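Local coordinates for protein colicin B (Escherichia coli, PDB 1RH1) that kills Escherichia coli and close relatives by forming a channel that depolarises the cytoplasmic membrane and dissipates cellular energy, at residues A[426-429]-A[430-434]; A[390-393]-A[394-398]; A[482-485]-A[486-490]. All coordinates share one frame; numbering follows the deposited sequence.

All three contacts are turns of separate helices in the pore-forming domain, and each is built on i to i+4 backbone hydrogen bonds. Contacts 1 and 2 are partly buried and belong to adjoining helices, 420-435 and 386-398, their centres about 10 Å apart; Ile432 packs on Trp396 and Val393 between them. Contact 3, on helix 479-495, is wholly buried and meets contact 2 where Val485 touches Ile392, but does not touch contact 1. Chemistry follows place: 426-434 and 390-398 combine an apolar inner face with charged or amide side chains outside, whereas 482-490 offers only glycine, alanine, valine, isoleucine and phenylalanine.

Contact 1. Residues A[426-429]-A[430-434]; sequences NIRE and KSIEG
Ser431 turns its hydroxyl back onto the helix, where OG donates to Ile427 O at 2.9 Å. With OG anti to the carbonyl carbon and beside the backbone N (chi1 -72°), the hydroxyl can reach the carbonyl four residues earlier; it approaches from above the carbonyl plane, 40° out of it. The bond gives this buried hydroxyl an acceptor within its own helix. Ile427 O also receives a weak bond from Ser431 N, bent to 128° at the hydrogen. The same N-H reaches Arg428 O, which is therefore gripped by two backbone donors: Ser431 N, well out of the carbonyl plane, and Ile432 N, at 3.0 Å and nearly in line with the C=O. The remaining carbonyls are paired more simply. Asn426 O accepts from Lys430 N at 2.9 Å, and Glu429 O from Glu433 N at 3.1 Å in an almost straight bond.

Among the side chains, Arg428 and Ile432 run side by side and point the same way, CD of Arg428 lying 3.8 Å from CD1 of Ile432. The polar end of Arg428 is engaged elsewhere, since NH1 donates to Trp396 O, in the last turn of helix 386-398, and to Phe399 O just after it. Lys430 lays its first methylenes against Asn426 O, with CB 3.1 Å from that oxygen, and then extends so that NZ makes a long, weak ion pair with Glu446 of helix 441-452. Ile427 faces helices 441-452 and 457-472. The serine bond to the i-4 carbonyl is a common intrahelical way to satisfy a buried hydroxyl; the unlike flanks, polar outside and apolar inside, are those of an amphipathic alpha-helix, here packed in the all-helical pore-forming domain of a channel-forming colicin.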
ATOM      1  N   ASN A 426      35.218  -3.118 -12.734  1.00  5.42           N
ATOM      2  CA  ASN A 426      35.610  -4.492 -12.542  1.00  5.26           C
ATOM      3  C   ASN A 426      35.098  -5.340 -13.670  1.00  5.93           C
ATOM      4  O   ASN A 426      35.883  -6.128 -14.171  1.00  6.91           O
ATOM      5  CB  ASN A 426      35.091  -5.019 -11.238  1.00  4.95           C
ATOM      6  CG  ASN A 426      35.804  -4.376 -10.071  1.00  2.00           C
ATOM      7  OD1 ASN A 426      35.146  -3.943  -9.138  1.00  2.00           O
ATOM      8  ND2 ASN A 426      37.135  -4.283 -10.086  1.00  2.00           N
ATOM      9  N   ILE A 427      33.863  -5.146 -14.152  1.00  4.16           N
ATOM     10  CA  ILE A 427      33.351  -5.912 -15.286  1.00  3.96           C
ATOM     11  C   ILE A 427      34.270  -5.755 -16.483  1.00  2.00           C
ATOM     12  O   ILE A 427      34.565  -6.716 -17.177  1.00  2.00           O
ATOM     13  CB  ILE A 427      31.933  -5.441 -15.658  1.00  4.57           C
ATOM     14  CG1 ILE A 427      30.961  -5.559 -14.480  1.00  3.89           C
ATOM     15  CG2 ILE A 427      31.435  -6.324 -16.785  1.00  2.00           C
ATOM     16  CD1 ILE A 427      30.799  -6.993 -13.950  1.00  2.00           C
ATOM     17  N   ARG A 428      34.791  -4.538 -16.633  1.00  2.00           N
ATOM     18  CA  ARG A 428      35.709  -4.205 -17.704  1.00  3.11           C
ATOM     19  C   ARG A 428      37.002  -4.991 -17.590  1.00  3.51           C
ATOM     20  O   ARG A 428      37.264  -5.814 -18.461  1.00  2.00           O
ATOM     21  CB  ARG A 428      35.979  -2.709 -17.677  1.00  2.00           C
ATOM     22  CG  ARG A 428      36.908  -2.230 -18.763  1.00  2.00           C
ATOM     23  CD  ARG A 428      38.307  -1.875 -18.255  1.00  2.00           C
ATOM     24  NE  ARG A 428      38.254  -0.718 -17.384  1.00  2.00           N
ATOM     25  CZ  ARG A 428      38.065   0.521 -17.839  1.00  2.00           C
ATOM     26  NH1 ARG A 428      37.936   0.737 -19.150  1.00  2.00           N
ATOM     27  NH2 ARG A 428      37.913   1.533 -16.971  1.00  2.00           N
ATOM     28  N   GLU A 429      37.787  -4.807 -16.519  1.00  6.57           N
ATOM     29  CA  GLU A 429      39.039  -5.536 -16.334  1.00  5.16           C
ATOM     30  C   GLU A 429      38.867  -7.049 -16.389  1.00  8.45           C
ATOM     31  O   GLU A 429      39.734  -7.775 -16.885  1.00  9.25           O
ATOM     32  CB  GLU A 429      39.644  -5.204 -15.008  1.00  3.68           C
ATOM     33  CG  GLU A 429      40.061  -3.774 -14.821  1.00 10.64           C
ATOM     34  CD  GLU A 429      40.354  -3.401 -13.367  1.00 17.62           C
ATOM     35  OE1 GLU A 429      40.234  -4.242 -12.464  1.00 23.87           O
ATOM     36  OE2 GLU A 429      40.692  -2.241 -13.124  1.00 22.67           O
ATOM     37  N   LYS A 430      37.709  -7.503 -15.891  1.00  3.75           N
ATOM     38  CA  LYS A 430      37.384  -8.907 -15.862  1.00  3.60           C
ATOM     39  C   LYS A 430      36.778  -9.416 -17.168  1.00  5.06           C
ATOM     40  O   LYS A 430      36.749 -10.624 -17.397  1.00  6.08           O
ATOM     41  CB  LYS A 430      36.462  -9.141 -14.671  1.00  2.00           C
ATOM     42  CG  LYS A 430      37.331  -8.994 -13.436  1.00  3.36           C
ATOM     43  CD  LYS A 430      36.600  -8.949 -12.121  1.00  4.82           C
ATOM     44  CE  LYS A 430      37.689  -8.834 -11.065  1.00  6.01           C
ATOM     45  NZ  LYS A 430      37.140  -9.043  -9.737  1.00  9.10           N
ATOM     46  N   SER A 431      36.265  -8.565 -18.061  1.00  5.23           N
ATOM     47  CA  SER A 431      35.882  -9.043 -19.376  1.00  3.55           C
ATOM     48  C   SER A 431      37.169  -9.129 -20.174  1.00  2.00           C
ATOM     49  O   SER A 431      37.326 -10.043 -20.976  1.00  2.00           O
ATOM     50  CB  SER A 431      34.926  -8.082 -20.065  1.00  3.85           C
ATOM     51  OG  SER A 431      33.624  -8.108 -19.488  1.00  2.00           O
ATOM     52  N   ILE A 432      38.137  -8.230 -19.925  1.00  3.55           N
ATOM     53  CA  ILE A 432      39.417  -8.234 -20.617  1.00  2.00           C
ATOM     54  C   ILE A 432      40.092  -9.550 -20.354  1.00  2.00           C
ATOM     55  O   ILE A 432      40.402 -10.237 -21.320  1.00  2.00           O
ATOM     56  CB  ILE A 432      40.278  -7.078 -20.144  1.00  2.00           C
ATOM     57  CG1 ILE A 432      39.694  -5.772 -20.630  1.00  2.00           C
ATOM     58  CG2 ILE A 432      41.665  -7.222 -20.712  1.00  2.00           C
ATOM     59  CD1 ILE A 432      40.382  -4.467 -20.193  1.00  2.00           C
ATOM     60  N   GLU A 433      40.277  -9.930 -19.088  1.00  4.03           N
ATOM     61  CA  GLU A 433      40.700 -11.296 -18.753  1.00  5.84           C
ATOM     62  C   GLU A 433      39.540 -12.181 -19.170  1.00  3.76           C
ATOM     63  O   GLU A 433      38.385 -11.779 -19.026  1.00  7.47           O
ATOM     64  CB  GLU A 433      40.922 -11.362 -17.282  1.00  6.74           C
ATOM     65  CG  GLU A 433      41.247 -12.700 -16.668  1.00 13.48           C
ATOM     66  CD  GLU A 433      41.557 -12.601 -15.168  1.00 21.97           C
ATOM     67  OE1 GLU A 433      41.068 -11.684 -14.475  1.00 19.11           O
ATOM     68  OE2 GLU A 433      42.313 -13.464 -14.700  1.00 27.50           O
ATOM     69  N   GLY A 434      39.728 -13.366 -19.704  1.00  2.00           N
ATOM     70  CA  GLY A 434      38.548 -14.028 -20.220  1.00  2.00           C
ATOM     71  C   GLY A 434      38.688 -13.869 -21.708  1.00  5.22           C
ATOM     72  O   GLY A 434      38.717 -14.889 -22.394  1.00 10.68           O
TER

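Contact 2. Residues A[390-393]-A[394-398]; sequences EAIV and NAWKA
Ile392 and Trp396 meet one turn apart on the buried flank of helix 386-398, with Ile392 CG2 4.2 Å from Trp396 CD1. This is the apolar part of the contact, and the two side chains cross at a slant. Trp396 CG stands anti to its carbonyl carbon (chi1 -85°), which swings CD1 back to 3.2 Å from Ile392 O. Outside the turn, the indole meets Phe475 edge-to-face and also touches the ring of Phe399. Ile392 and Val393 both pack on Tyr435 of helix 420-435, while Ile392 also reaches Val481 of helix 479-495.

Backbone hydrogen bonds form the second group. Asn394 N donates to Glu390 O at 3.0 Å in a nearly straight bond, and Ala395 N to Ala391 O at 3.1 Å. Ile392 O takes the N-H of Trp396 at 3.0 Å. Val393 O accepts from Lys397 N, the donor lying in the carbonyl plane, and receives a weak, strongly bent second bond from Trp396 N.

On the exposed flank, the Glu390 chain bends at chi2 (71°), bringing its carboxylate beside the Asn394 amide, their planes only 14° apart. The CB of Asn394 also lies against Glu390 O, 3.3 Å away.

The chemistry is thus divided by side: indole and branched aliphatic groups hold the inner face by packing, the outer face carries a carboxylate next to an amide, and regular i to i+4 backbone hydrogen bonding joins the two. Such a division suits a helix lying on the surface of a soluble bundle.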
ATOM      1  N   GLU A 390      42.458  -9.048 -29.865  1.00  4.05           N
ATOM      2  CA  GLU A 390      43.120  -7.793 -29.550  1.00  4.99           C
ATOM      3  C   GLU A 390      42.209  -6.575 -29.676  1.00  5.09           C
ATOM      4  O   GLU A 390      42.293  -5.642 -28.881  1.00  5.66           O
ATOM      5  CB  GLU A 390      44.318  -7.632 -30.456  1.00  7.61           C
ATOM      6  CG  GLU A 390      45.220  -6.448 -30.095  1.00 24.27           C
ATOM      7  CD  GLU A 390      46.059  -6.584 -28.812  1.00 34.25           C
ATOM      8  OE1 GLU A 390      47.151  -7.160 -28.905  1.00 39.96           O
ATOM      9  OE2 GLU A 390      45.651  -6.101 -27.738  1.00 36.95           O
ATOM     10  N   ALA A 391      41.284  -6.588 -30.637  1.00  5.36           N
ATOM     11  CA  ALA A 391      40.339  -5.511 -30.844  1.00  3.26           C
ATOM     12  C   ALA A 391      39.321  -5.430 -29.728  1.00  6.68           C
ATOM     13  O   ALA A 391      38.962  -4.315 -29.359  1.00  9.23           O
ATOM     14  CB  ALA A 391      39.580  -5.703 -32.137  1.00  2.00           C
ATOM     15  N   ILE A 392      38.868  -6.552 -29.141  1.00  4.84           N
ATOM     16  CA  ILE A 392      37.863  -6.522 -28.073  1.00  2.62           C
ATOM     17  C   ILE A 392      38.438  -6.034 -26.756  1.00  3.54           C
ATOM     18  O   ILE A 392      37.846  -5.248 -26.006  1.00  2.00           O
ATOM     19  CB  ILE A 392      37.284  -7.893 -27.829  1.00  2.00           C
ATOM     20  CG1 ILE A 392      37.079  -8.706 -29.080  1.00  5.83           C
ATOM     21  CG2 ILE A 392      35.912  -7.634 -27.259  1.00  4.99           C
ATOM     22  CD1 ILE A 392      36.779 -10.205 -28.895  1.00 13.53           C
ATOM     23  N   VAL A 393      39.639  -6.551 -26.497  1.00  2.47           N
ATOM     24  CA  VAL A 393      40.400  -6.177 -25.333  1.00  2.00           C
ATOM     25  C   VAL A 393      40.615  -4.684 -25.382  1.00  2.00           C
ATOM     26  O   VAL A 393      40.118  -4.006 -24.494  1.00  3.21           O
ATOM     27  CB  VAL A 393      41.712  -6.942 -25.350  1.00  2.00           C
ATOM     28  CG1 VAL A 393      42.649  -6.478 -24.250  1.00  2.00           C
ATOM     29  CG2 VAL A 393      41.392  -8.404 -25.129  1.00  2.00           C
ATOM     30  N   ASN A 394      41.237  -4.152 -26.440  1.00  3.81           N
ATOM     31  CA  ASN A 394      41.471  -2.722 -26.580  1.00  2.24           C
ATOM     32  C   ASN A 394      40.227  -1.833 -26.540  1.00  4.68           C
ATOM     33  O   ASN A 394      40.276  -0.667 -26.137  1.00  2.00           O
ATOM     34  CB  ASN A 394      42.200  -2.485 -27.866  1.00  2.00           C
ATOM     35  CG  ASN A 394      43.672  -2.850 -27.826  1.00  3.18           C
ATOM     36  OD1 ASN A 394      44.217  -3.332 -28.817  1.00  2.00           O
ATOM     37  ND2 ASN A 394      44.374  -2.626 -26.716  1.00  6.57           N
ATOM     38  N   ALA A 395      39.086  -2.389 -26.950  1.00  2.00           N
ATOM     39  CA  ALA A 395      37.809  -1.707 -26.857  1.00  3.56           C
ATOM     40  C   ALA A 395      37.359  -1.612 -25.409  1.00  3.24           C
ATOM     41  O   ALA A 395      36.783  -0.601 -25.003  1.00  5.89           O
ATOM     42  CB  ALA A 395      36.762  -2.463 -27.637  1.00  6.61           C
ATOM     43  N   TRP A 396      37.609  -2.646 -24.606  1.00  2.00           N
ATOM     44  CA  TRP A 396      37.323  -2.532 -23.198  1.00  2.00           C
ATOM     45  C   TRP A 396      38.296  -1.588 -22.491  1.00  2.87           C
ATOM     46  O   TRP A 396      37.875  -0.818 -21.638  1.00  3.91           O
ATOM     47  CB  TRP A 396      37.358  -3.916 -22.621  1.00  2.00           C
ATOM     48  CG  TRP A 396      36.030  -4.641 -22.774  1.00  2.00           C
ATOM     49  CD1 TRP A 396      35.913  -5.762 -23.542  1.00  2.00           C
ATOM     50  CD2 TRP A 396      34.861  -4.283 -22.161  1.00  2.00           C
ATOM     51  NE1 TRP A 396      34.671  -6.129 -23.416  1.00  2.00           N
ATOM     52  CE2 TRP A 396      34.015  -5.284 -22.607  1.00  2.00           C
ATOM     53  CE3 TRP A 396      34.385  -3.283 -21.307  1.00  2.00           C
ATOM     54  CZ2 TRP A 396      32.685  -5.300 -22.202  1.00  2.00           C
ATOM     55  CZ3 TRP A 396      33.051  -3.300 -20.902  1.00  2.00           C
ATOM     56  CH2 TRP A 396      32.204  -4.310 -21.345  1.00  2.00           C
ATOM     57  N   LYS A 397      39.588  -1.536 -22.848  1.00  2.00           N
ATOM     58  CA  LYS A 397      40.568  -0.631 -22.255  1.00  2.00           C
ATOM     59  C   LYS A 397      40.219   0.828 -22.396  1.00  2.00           C
ATOM     60  O   LYS A 397      40.682   1.655 -21.632  1.00  2.00           O
ATOM     61  CB  LYS A 397      41.907  -0.801 -22.887  1.00  2.00           C
ATOM     62  CG  LYS A 397      42.487  -2.159 -22.668  1.00  2.00           C
ATOM     63  CD  LYS A 397      43.894  -2.062 -23.183  1.00  3.10           C
ATOM     64  CE  LYS A 397      44.798  -2.899 -22.305  1.00  4.06           C
ATOM     65  NZ  LYS A 397      44.869  -2.325 -20.977  1.00  3.86           N
ATOM     66  N   ALA A 398      39.417   1.177 -23.398  1.00  4.06           N
ATOM     67  CA  ALA A 398      39.004   2.546 -23.622  1.00  2.00           C
ATOM     68  C   ALA A 398      37.605   2.849 -23.099  1.00  5.29           C
ATOM     69  O   ALA A 398      37.174   4.008 -23.034  1.00  6.49           O
ATOM     70  CB  ALA A 398      39.060   2.821 -25.093  1.00  2.00           C
TER

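Contact 3. Residues A[482-485]-A[486-490]; sequences VGFV and GVVIA
Phe484 and Val488 touch one helical turn apart, the ring carbon CE1 lying 3.7 Å from CG2 of Val488. The ring is swung along the helix because CG stands anti to the backbone N (chi1 -171°), which carries its far end towards the next turn; the methyl meets it at a slant. Beside this pair, Val485 CG1 packs against Ile489 CG2 at 3.9 Å. Ile489 holds CG1 between its backbone N and carbonyl carbon (chi1 70°), and both this methylene and CG2 rest on Val485 O, CG1 being 3.2 Å from it.

These side chains are set in place by the backbone hydrogen bonds beneath them. Phe484 O accepts from Val488 N at 2.9 Å in a nearly straight bond of 175°, with a weak addition from Val487 N. Val485 O takes the N-H of Ile489, also at 2.9 Å, and Gly483 O that of Val487. Gly486 N donates to Val482 O at 2.8 Å, from above the carbonyl plane. Gly486 has no side chain and takes part through its backbone alone. Its carbonyl is additionally bonded by the hydroxyl of Tyr344.

Every touching residue is buried, as fits a hydrophobic segment predicted to span the membrane, here enclosed by the soluble fold. Tyr435 of helix 420-435 lies against Phe484, Val485 and Val488, helix 457-472 packs on Val482, Val485 and Ile489 through Leu472, and helix 291-340 reaches Val482, Val487 and Ile489.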
ATOM      1  N   VAL A 482      31.731  -8.197 -33.603  1.00  4.65           N
ATOM      2  CA  VAL A 482      30.411  -7.938 -33.019  1.00  6.12           C
ATOM      3  C   VAL A 482      29.583  -9.218 -32.873  1.00  5.62           C
ATOM      4  O   VAL A 482      28.833  -9.366 -31.908  1.00  9.12           O
ATOM      5  CB  VAL A 482      29.667  -6.905 -33.899  1.00  4.58           C
ATOM      6  CG1 VAL A 482      28.208  -6.671 -33.509  1.00  2.00           C
ATOM      7  CG2 VAL A 482      30.420  -5.607 -33.705  1.00  5.19           C
ATOM      8  N   GLY A 483      29.746 -10.168 -33.796  1.00  3.81           N
ATOM      9  CA  GLY A 483      29.088 -11.448 -33.654  1.00  6.13           C
ATOM     10  C   GLY A 483      29.631 -12.254 -32.464  1.00  6.78           C
ATOM     11  O   GLY A 483      28.860 -12.794 -31.668  1.00 12.07           O
ATOM     12  N   PHE A 484      30.963 -12.351 -32.316  1.00  4.66           N
ATOM     13  CA  PHE A 484      31.585 -13.108 -31.236  1.00  7.03           C
ATOM     14  C   PHE A 484      31.161 -12.544 -29.886  1.00  6.23           C
ATOM     15  O   PHE A 484      30.731 -13.296 -29.005  1.00  6.86           O
ATOM     16  CB  PHE A 484      33.111 -13.051 -31.348  1.00  2.00           C
ATOM     17  CG  PHE A 484      33.810 -13.990 -30.379  1.00  2.00           C
ATOM     18  CD1 PHE A 484      34.278 -13.519 -29.148  1.00  5.60           C
ATOM     19  CD2 PHE A 484      33.958 -15.338 -30.700  1.00  2.00           C
ATOM     20  CE1 PHE A 484      34.881 -14.396 -28.240  1.00  5.04           C
ATOM     21  CE2 PHE A 484      34.562 -16.203 -29.785  1.00  3.61           C
ATOM     22  CZ  PHE A 484      35.021 -15.744 -28.555  1.00  3.00           C
ATOM     23  N   VAL A 485      31.250 -11.221 -29.735  1.00  2.00           N
ATOM     24  CA  VAL A 485      30.848 -10.607 -28.500  1.00  2.00           C
ATOM     25  C   VAL A 485      29.347 -10.707 -28.370  1.00  5.59           C
ATOM     26  O   VAL A 485      28.874 -10.822 -27.243  1.00 13.35           O
ATOM     27  CB  VAL A 485      31.316  -9.153 -28.479  1.00  2.00           C
ATOM     28  CG1 VAL A 485      30.807  -8.394 -27.272  1.00  2.00           C
ATOM     29  CG2 VAL A 485      32.830  -9.163 -28.366  1.00  2.00           C
ATOM     30  N   GLY A 486      28.564 -10.743 -29.448  1.00  2.38           N
ATOM     31  CA  GLY A 486      27.120 -10.867 -29.315  1.00  2.00           C
ATOM     32  C   GLY A 486      26.752 -12.226 -28.751  1.00  2.00           C
ATOM     33  O   GLY A 486      25.760 -12.344 -28.049  1.00  2.00           O
ATOM     34  N   VAL A 487      27.545 -13.258 -29.069  1.00  2.15           N
ATOM     35  CA  VAL A 487      27.386 -14.596 -28.517  1.00  3.30           C
ATOM     36  C   VAL A 487      27.883 -14.626 -27.062  1.00  4.68           C
ATOM     37  O   VAL A 487      27.109 -15.012 -26.196  1.00  3.29           O
ATOM     38  CB  VAL A 487      28.166 -15.558 -29.422  1.00  2.00           C
ATOM     39  CG1 VAL A 487      28.423 -16.871 -28.736  1.00  3.63           C
ATOM     40  CG2 VAL A 487      27.311 -15.893 -30.628  1.00  2.00           C
ATOM     41  N   VAL A 488      29.133 -14.209 -26.750  1.00  5.46           N
ATOM     42  CA  VAL A 488      29.684 -14.155 -25.396  1.00  5.10           C
ATOM     43  C   VAL A 488      28.776 -13.445 -24.442  1.00  7.55           C
ATOM     44  O   VAL A 488      28.373 -14.077 -23.475  1.00 11.27           O
ATOM     45  CB  VAL A 488      31.039 -13.436 -25.327  1.00  7.23           C
ATOM     46  CG1 VAL A 488      31.478 -13.080 -23.889  1.00  3.92           C
ATOM     47  CG2 VAL A 488      32.051 -14.403 -25.917  1.00  8.23           C
ATOM     48  N   ILE A 489      28.397 -12.196 -24.689  1.00  6.95           N
ATOM     49  CA  ILE A 489      27.560 -11.534 -23.714  1.00  6.48           C
ATOM     50  C   ILE A 489      26.162 -12.111 -23.632  1.00  6.43           C
ATOM     51  O   ILE A 489      25.572 -12.019 -22.561  1.00 10.98           O
ATOM     52  CB  ILE A 489      27.468 -10.033 -23.993  1.00  7.43           C
ATOM     53  CG1 ILE A 489      26.670  -9.689 -25.221  1.00  6.35           C
ATOM     54  CG2 ILE A 489      28.909  -9.549 -24.108  1.00  4.34           C
ATOM     55  CD1 ILE A 489      26.209  -8.220 -25.168  1.00  9.94           C
ATOM     56  N   ALA A 490      25.632 -12.754 -24.689  1.00 10.39           N
ATOM     57  CA  ALA A 490      24.295 -13.346 -24.628  1.00  7.41           C
ATOM     58  C   ALA A 490      24.326 -14.625 -23.809  1.00  9.13           C
ATOM     59  O   ALA A 490      23.464 -14.860 -22.971  1.00  9.97           O
ATOM     60  CB  ALA A 490      23.781 -13.697 -26.003  1.00  8.54           C
TER